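Local coordinates for conserved hypothetical exported protein (Bacteroides fragilis, PDB 4JJA), which is of unknown function but belongs to the NamZ family and may act as an exo-beta-N-acetylmuramidase that trims peptidoglycan fragments, at residues 224-236 with 292-306. Numbering follows the deposited sequence. Where two conformers were deposited one is given.
Sequences MKAIYLYPSICLF and LSDEEIWKKGINLDY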
loop_
_atom_site.group_PDB
_atom_site.type_symbol
_atom_site.label_atom_id
_atom_site.label_comp_id
_atom_site.label_asym_id
_atom_site.label_seq_id
_atom_site.Cartn_x
_atom_site.Cartn_y
_atom_site.Cartn_z
HETATM N N MSE A 224 9.719 9.270 -4.418
HETATM C CA MSE A 224 8.921 8.681 -5.438
HETATM C C MSE A 224 9.649 7.558 -6.184
HETATM O O MSE A 224 9.005 6.612 -6.643
HETATM C CB MSE A 224 8.349 9.709 -6.400
HETATM C CG MSE A 224 7.354 10.670 -5.719
HETATM SE SE MSE A 224 5.911 9.751 -4.852
HETATM C CE MSE A 224 5.141 8.911 -6.400
ATOM N N LYS A 225 10.955 7.615 -6.267
ATOM C CA LYS A 225 11.716 6.574 -6.887
ATOM C C LYS A 225 11.474 5.238 -6.163
ATOM O O LYS A 225 11.229 4.198 -6.789
ATOM C CB LYS A 225 13.217 6.897 -6.898
ATOM C CG LYS A 225 14.002 6.175 -7.941
ATOM C CD LYS A 225 13.790 6.804 -9.336
ATOM C CE LYS A 225 14.486 8.136 -9.528
ATOM N NZ LYS A 225 13.959 8.697 -10.787
ATOM N N ALA A 226 11.530 5.289 -4.837
ATOM C CA ALA A 226 11.306 4.098 -4.017
ATOM C C ALA A 226 9.882 3.598 -4.262
ATOM O O ALA A 226 9.647 2.413 -4.377
ATOM C CB ALA A 226 11.503 4.451 -2.546
ATOM N N ILE A 227 8.904 4.500 -4.307
ATOM C CA ILE A 227 7.475 4.132 -4.490
ATOM C C ILE A 227 7.275 3.488 -5.846
ATOM O O ILE A 227 6.495 2.555 -5.980
ATOM C CB ILE A 227 6.568 5.350 -4.223
ATOM C CG1 ILE A 227 6.613 5.644 -2.714
ATOM C CG2 ILE A 227 5.116 5.101 -4.732
ATOM C CD1 ILE A 227 6.007 6.911 -2.289
ATOM N N TYR A 228 7.923 4.008 -6.877
ATOM C CA TYR A 228 7.783 3.419 -8.187
ATOM C C TYR A 228 8.493 2.088 -8.360
ATOM O O TYR A 228 8.047 1.229 -9.112
ATOM C CB TYR A 228 8.221 4.390 -9.282
ATOM C CG TYR A 228 7.390 5.662 -9.371
ATOM C CD1 TYR A 228 5.987 5.624 -9.329
ATOM C CD2 TYR A 228 7.973 6.879 -9.609
ATOM C CE1 TYR A 228 5.209 6.757 -9.455
ATOM C CE2 TYR A 228 7.209 8.041 -9.751
ATOM C CZ TYR A 228 5.838 8.007 -9.677
ATOM O OH TYR A 228 5.095 9.146 -9.823
ATOM N N LEU A 229 9.627 1.927 -7.688
ATOM C CA LEU A 229 10.374 0.667 -7.700
ATOM C C LEU A 229 9.827 -0.409 -6.770
ATOM O O LEU A 229 10.067 -1.586 -6.977
ATOM C CB LEU A 229 11.862 0.941 -7.381
ATOM C CG LEU A 229 12.677 1.539 -8.527
ATOM C CD1 LEU A 229 14.027 2.024 -7.999
ATOM C CD2 LEU A 229 12.847 0.523 -9.636
ATOM N N TYR A 230 9.053 0.004 -5.758
ATOM C CA TYR A 230 8.532 -0.864 -4.746
ATOM C C TYR A 230 7.873 -2.141 -5.304
ATOM O O TYR A 230 8.150 -3.241 -4.762
ATOM C CB TYR A 230 7.634 -0.042 -3.801
ATOM C CG TYR A 230 7.032 -0.743 -2.632
ATOM C CD1 TYR A 230 7.791 -1.203 -1.575
ATOM C CD2 TYR A 230 5.668 -0.840 -2.513
ATOM C CE1 TYR A 230 7.214 -1.843 -0.489
ATOM C CE2 TYR A 230 5.074 -1.466 -1.435
ATOM C CZ TYR A 230 5.839 -1.997 -0.440
ATOM O OH TYR A 230 5.218 -2.627 0.626
ATOM N N PRO A 231 7.032 -2.042 -6.341
ATOM C CA PRO A 231 6.428 -3.283 -6.818
ATOM C C PRO A 231 7.403 -4.360 -7.246
ATOM O O PRO A 231 7.124 -5.549 -7.092
ATOM C CB PRO A 231 5.581 -2.823 -8.027
ATOM C CG PRO A 231 5.330 -1.390 -7.760
ATOM C CD PRO A 231 6.525 -0.841 -7.049
ATOM N N SER A 232 8.526 -3.932 -7.809
ATOM C CA SER A 232 9.569 -4.848 -8.296
ATOM C C SER A 232 10.524 -5.237 -7.164
ATOM O O SER A 232 10.825 -6.401 -6.955
ATOM C CB SER A 232 10.363 -4.198 -9.443
ATOM O OG SER A 232 9.528 -3.892 -10.543
ATOM N N ILE A 233 10.950 -4.277 -6.401
ATOM C CA ILE A 233 12.015 -4.484 -5.419
ATOM C C ILE A 233 11.531 -5.115 -4.119
ATOM O O ILE A 233 12.265 -5.864 -3.514
ATOM C CB ILE A 233 12.787 -3.143 -5.185
ATOM C CG1 ILE A 233 13.474 -2.746 -6.477
ATOM C CG2 ILE A 233 13.815 -3.223 -4.037
ATOM C CD1 ILE A 233 14.598 -3.659 -6.939
ATOM N N CYS A 234 10.290 -4.894 -3.722
ATOM C CA CYS A 234 9.776 -5.496 -2.499
ATOM C C CYS A 234 9.702 -7.016 -2.618
ATOM O O CYS A 234 9.697 -7.689 -1.614
ATOM C CB CYS A 234 8.385 -4.923 -2.119
ATOM S SG CYS A 234 7.934 -5.209 -0.398
ATOM N N LEU A 235 9.717 -7.561 -3.838
ATOM C CA LEU A 235 9.809 -9.020 -3.975
ATOM C C LEU A 235 11.027 -9.603 -3.300
ATOM O O LEU A 235 11.030 -10.789 -2.919
ATOM C CB LEU A 235 9.711 -9.402 -5.447
ATOM C CG LEU A 235 8.421 -8.925 -6.150
ATOM C CD1 LEU A 235 8.473 -9.364 -7.626
ATOM C CD2 LEU A 235 7.165 -9.432 -5.472
ATOM N N PHE A 236 12.079 -8.808 -3.156
ATOM C CA PHE A 236 13.254 -9.268 -2.442
ATOM C C PHE A 236 13.021 -9.567 -0.974
ATOM O O PHE A 236 13.824 -10.254 -0.356
ATOM C CB PHE A 236 14.445 -8.317 -2.586
ATOM C CG PHE A 236 15.127 -8.341 -3.929
ATOM C CD1 PHE A 236 15.722 -9.492 -4.390
ATOM C CD2 PHE A 236 15.232 -7.204 -4.714
ATOM C CE1 PHE A 236 16.438 -9.505 -5.563
ATOM C CE2 PHE A 236 15.934 -7.207 -5.926
ATOM C CZ PHE A 236 16.518 -8.382 -6.345
ATOM N N LEU A 292 17.719 5.568 -12.240
ATOM C CA LEU A 292 16.742 5.292 -13.290
ATOM C C LEU A 292 15.777 6.483 -13.330
ATOM O O LEU A 292 15.408 7.041 -12.284
ATOM C CB LEU A 292 15.943 4.030 -13.011
ATOM C CG LEU A 292 16.672 2.712 -13.144
ATOM C CD1 LEU A 292 15.720 1.572 -12.722
ATOM C CD2 LEU A 292 17.206 2.441 -14.549
ATOM N N SER A 293 15.399 6.888 -14.532
ATOM C CA SER A 293 14.345 7.865 -14.632
ATOM C C SER A 293 13.010 7.295 -14.209
ATOM O O SER A 293 12.760 6.096 -14.319
ATOM C CB SER A 293 14.202 8.381 -16.068
ATOM O OG SER A 293 13.762 7.380 -16.982
ATOM N N ASP A 294 12.175 8.180 -13.680
ATOM C CA ASP A 294 10.779 7.781 -13.410
ATOM C C ASP A 294 10.167 7.136 -14.665
ATOM O O ASP A 294 9.527 6.063 -14.585
ATOM C CB ASP A 294 9.938 8.985 -12.971
ATOM C CG ASP A 294 10.254 9.519 -11.563
ATOM O OD1 ASP A 294 11.061 8.964 -10.795
ATOM O OD2 ASP A 294 9.668 10.606 -11.201
ATOM N N GLU A 295 10.334 7.742 -15.856
ATOM C CA GLU A 295 9.773 7.190 -17.122
ATOM C C GLU A 295 10.175 5.774 -17.457
ATOM O O GLU A 295 9.360 4.960 -17.870
ATOM C CB GLU A 295 10.121 8.053 -18.367
ATOM C CG GLU A 295 9.304 9.336 -18.476
ATOM C CD GLU A 295 10.018 10.490 -17.797
ATOM O OE1 GLU A 295 11.029 10.236 -17.089
ATOM O OE2 GLU A 295 9.586 11.636 -17.964
ATOM N N GLU A 296 11.450 5.463 -17.288
ATOM C CA GLU A 296 11.871 4.098 -17.612
ATOM C C GLU A 296 11.345 3.065 -16.584
ATOM O O GLU A 296 11.026 1.948 -16.988
ATOM C CB GLU A 296 13.341 3.936 -17.825
ATOM C CG GLU A 296 14.217 4.055 -16.680
ATOM C CD GLU A 296 15.692 4.067 -17.156
ATOM O OE1 GLU A 296 16.065 3.062 -17.834
ATOM O OE2 GLU A 296 16.423 5.083 -16.874
ATOM N N ILE A 297 11.134 3.495 -15.339
ATOM C CA ILE A 297 10.499 2.599 -14.318
ATOM C C ILE A 297 9.048 2.360 -14.796
ATOM O O ILE A 297 8.562 1.218 -14.799
ATOM C CB ILE A 297 10.627 3.188 -12.930
ATOM C CG1 ILE A 297 12.115 3.328 -12.510
ATOM C CG2 ILE A 297 9.809 2.361 -11.941
ATOM C CD1 ILE A 297 12.408 4.201 -11.306
ATOM N N TRP A 298 8.335 3.431 -15.181
ATOM C CA TRP A 298 6.920 3.300 -15.610
ATOM C C TRP A 298 6.788 2.399 -16.812
ATOM O O TRP A 298 5.858 1.615 -16.922
ATOM C CB TRP A 298 6.289 4.681 -15.908
ATOM C CG TRP A 298 6.357 5.644 -14.780
ATOM C CD1 TRP A 298 6.482 5.372 -13.452
ATOM C CD2 TRP A 298 6.340 7.062 -14.903
ATOM N NE1 TRP A 298 6.556 6.535 -12.751
ATOM C CE2 TRP A 298 6.436 7.595 -13.612
ATOM C CE3 TRP A 298 6.161 7.934 -15.992
ATOM C CZ2 TRP A 298 6.426 8.959 -13.355
ATOM C CZ3 TRP A 298 6.193 9.298 -15.733
ATOM C CH2 TRP A 298 6.315 9.801 -14.430
ATOM N N LYS A 299 7.756 2.465 -17.729
ATOM C CA LYS A 299 7.671 1.645 -18.891
ATOM C C LYS A 299 7.634 0.149 -18.575
ATOM O O LYS A 299 6.927 -0.625 -19.227
ATOM C CB LYS A 299 8.861 1.952 -19.796
ATOM C CG LYS A 299 8.795 1.237 -21.146
ATOM C CD LYS A 299 10.065 1.565 -21.967
ATOM C CE LYS A 299 11.319 0.815 -21.456
ATOM N NZ LYS A 299 11.936 1.331 -20.166
ATOM N N LYS A 300 8.388 -0.269 -17.548
ATOM C CA LYS A 300 8.560 -1.683 -17.301
ATOM C C LYS A 300 7.611 -2.266 -16.271
ATOM O O LYS A 300 7.507 -3.474 -16.199
ATOM C CB LYS A 300 10.029 -1.912 -16.862
ATOM C CG LYS A 300 10.984 -1.628 -18.048
ATOM C CD LYS A 300 12.376 -2.127 -17.812
ATOM C CE LYS A 300 13.320 -1.854 -18.982
ATOM N NZ LYS A 300 14.737 -2.280 -18.687
ATOM N N GLY A 301 6.957 -1.444 -15.442
ATOM C CA GLY A 301 6.039 -2.035 -14.447
ATOM C C GLY A 301 6.771 -3.018 -13.571
ATOM O O GLY A 301 7.923 -2.805 -13.212
ATOM N N ILE A 302 6.110 -4.099 -13.166
ATOM C CA ILE A 302 6.816 -5.119 -12.379
ATOM C C ILE A 302 7.909 -5.712 -13.258
ATOM O O ILE A 302 7.632 -6.234 -14.326
ATOM C CB ILE A 302 5.877 -6.189 -11.874
ATOM C CG1 ILE A 302 4.852 -5.604 -10.895
ATOM C CG2 ILE A 302 6.651 -7.368 -11.227
ATOM C CD1 ILE A 302 3.736 -6.577 -10.498
ATOM N N ASN A 303 9.128 -5.601 -12.800
ATOM C CA ASN A 303 10.310 -5.974 -13.539
ATOM C C ASN A 303 11.033 -7.069 -12.769
ATOM O O ASN A 303 11.671 -6.767 -11.740
ATOM C CB ASN A 303 11.195 -4.760 -13.720
ATOM C CG ASN A 303 12.386 -5.050 -14.584
ATOM O OD1 ASN A 303 12.611 -6.194 -14.970
ATOM N ND2 ASN A 303 13.187 -4.004 -14.883
ATOM N N LEU A 304 10.944 -8.312 -13.260
ATOM C CA LEU A 304 11.601 -9.460 -12.645
ATOM C C LEU A 304 13.078 -9.561 -12.933
ATOM O O LEU A 304 13.732 -10.462 -12.426
ATOM C CB LEU A 304 10.889 -10.760 -13.011
ATOM C CG LEU A 304 9.445 -10.902 -12.630
ATOM C CD1 LEU A 304 8.857 -12.173 -13.211
ATOM C CD2 LEU A 304 9.262 -10.835 -11.085
ATOM N N ASP A 305 13.627 -8.640 -13.718
ATOM C CA ASP A 305 15.054 -8.687 -14.028
ATOM C C ASP A 305 15.911 -8.758 -12.782
ATOM O O ASP A 305 16.965 -9.418 -12.773
ATOM C CB ASP A 305 15.511 -7.458 -14.863
ATOM C CG ASP A 305 15.129 -7.491 -16.332
ATOM O OD1 ASP A 305 14.708 -8.521 -16.835
ATOM O OD2 ASP A 305 15.304 -6.430 -16.995
ATOM N N TYR A 306 15.532 -7.976 -11.757
ATOM C CA TYR A 306 16.383 -7.844 -10.610
ATOM C C TYR A 306 16.412 -9.147 -9.810
ATOM O O TYR A 306 17.478 -9.639 -9.402
ATOM C CB TYR A 306 15.893 -6.670 -9.734
ATOM C CG TYR A 306 15.613 -5.407 -10.528
ATOM C CD1 TYR A 306 16.560 -4.884 -11.380
ATOM C CD2 TYR A 306 14.419 -4.728 -10.400
ATOM C CE1 TYR A 306 16.298 -3.722 -12.140
ATOM C CE2 TYR A 306 14.155 -3.561 -11.142
ATOM C CZ TYR A 306 15.103 -3.076 -12.020
ATOM O OH TYR A 306 14.840 -1.896 -12.700
#
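Two successive bends in the side chain of Lys-225, at chi2 and chi3, curl its amine back over the start of helix 294-300, while Tyr-228, with CG anti to its carbonyl carbon (chi1 -63°), turns one face of its ring to the edge of Trp-298. Lys-225 NZ gives a hydrogen bond to Leu-292 O at 2.7 Å, lying in the carbonyl plane, and a salt bridge to Asp-294 OD1 at 2.9 Å, which it meets from above the carboxylate plane. The other oxygen, OD2, pairs with Arg-212, so the carboxylate is held between two cations. Next to it the indole stands edge-on to the tyrosine in a T-shaped pair, planes at 87°, with Trp-298 NE1 over the centre of the Tyr-228 ring, 3.2 Å above its plane. Helices 224-233 and 294-300 run nearly parallel here, their axes 25° apart in direction and 9.9 Å at closest approach, packed together in the C-terminal NamZ region. Ile-297 packs between them: its CG2 lies 3.7 Å from Tyr-228 CB, and its CD1 meets Lys-225 CD and Leu-229 CG. Past Gly-301, the first residue beyond helix 294-300 and one with positive phi, the chain passes Ser-232, whose OG accepts from Asn-303 N at 2.9 Å. Farther on, Ile-233 CD1 reaches Tyr-306 CD2, and the rim of the Phe-236 ring points its CZ at Tyr-306 O, while Tyr-254 stacks on the same phenylalanine.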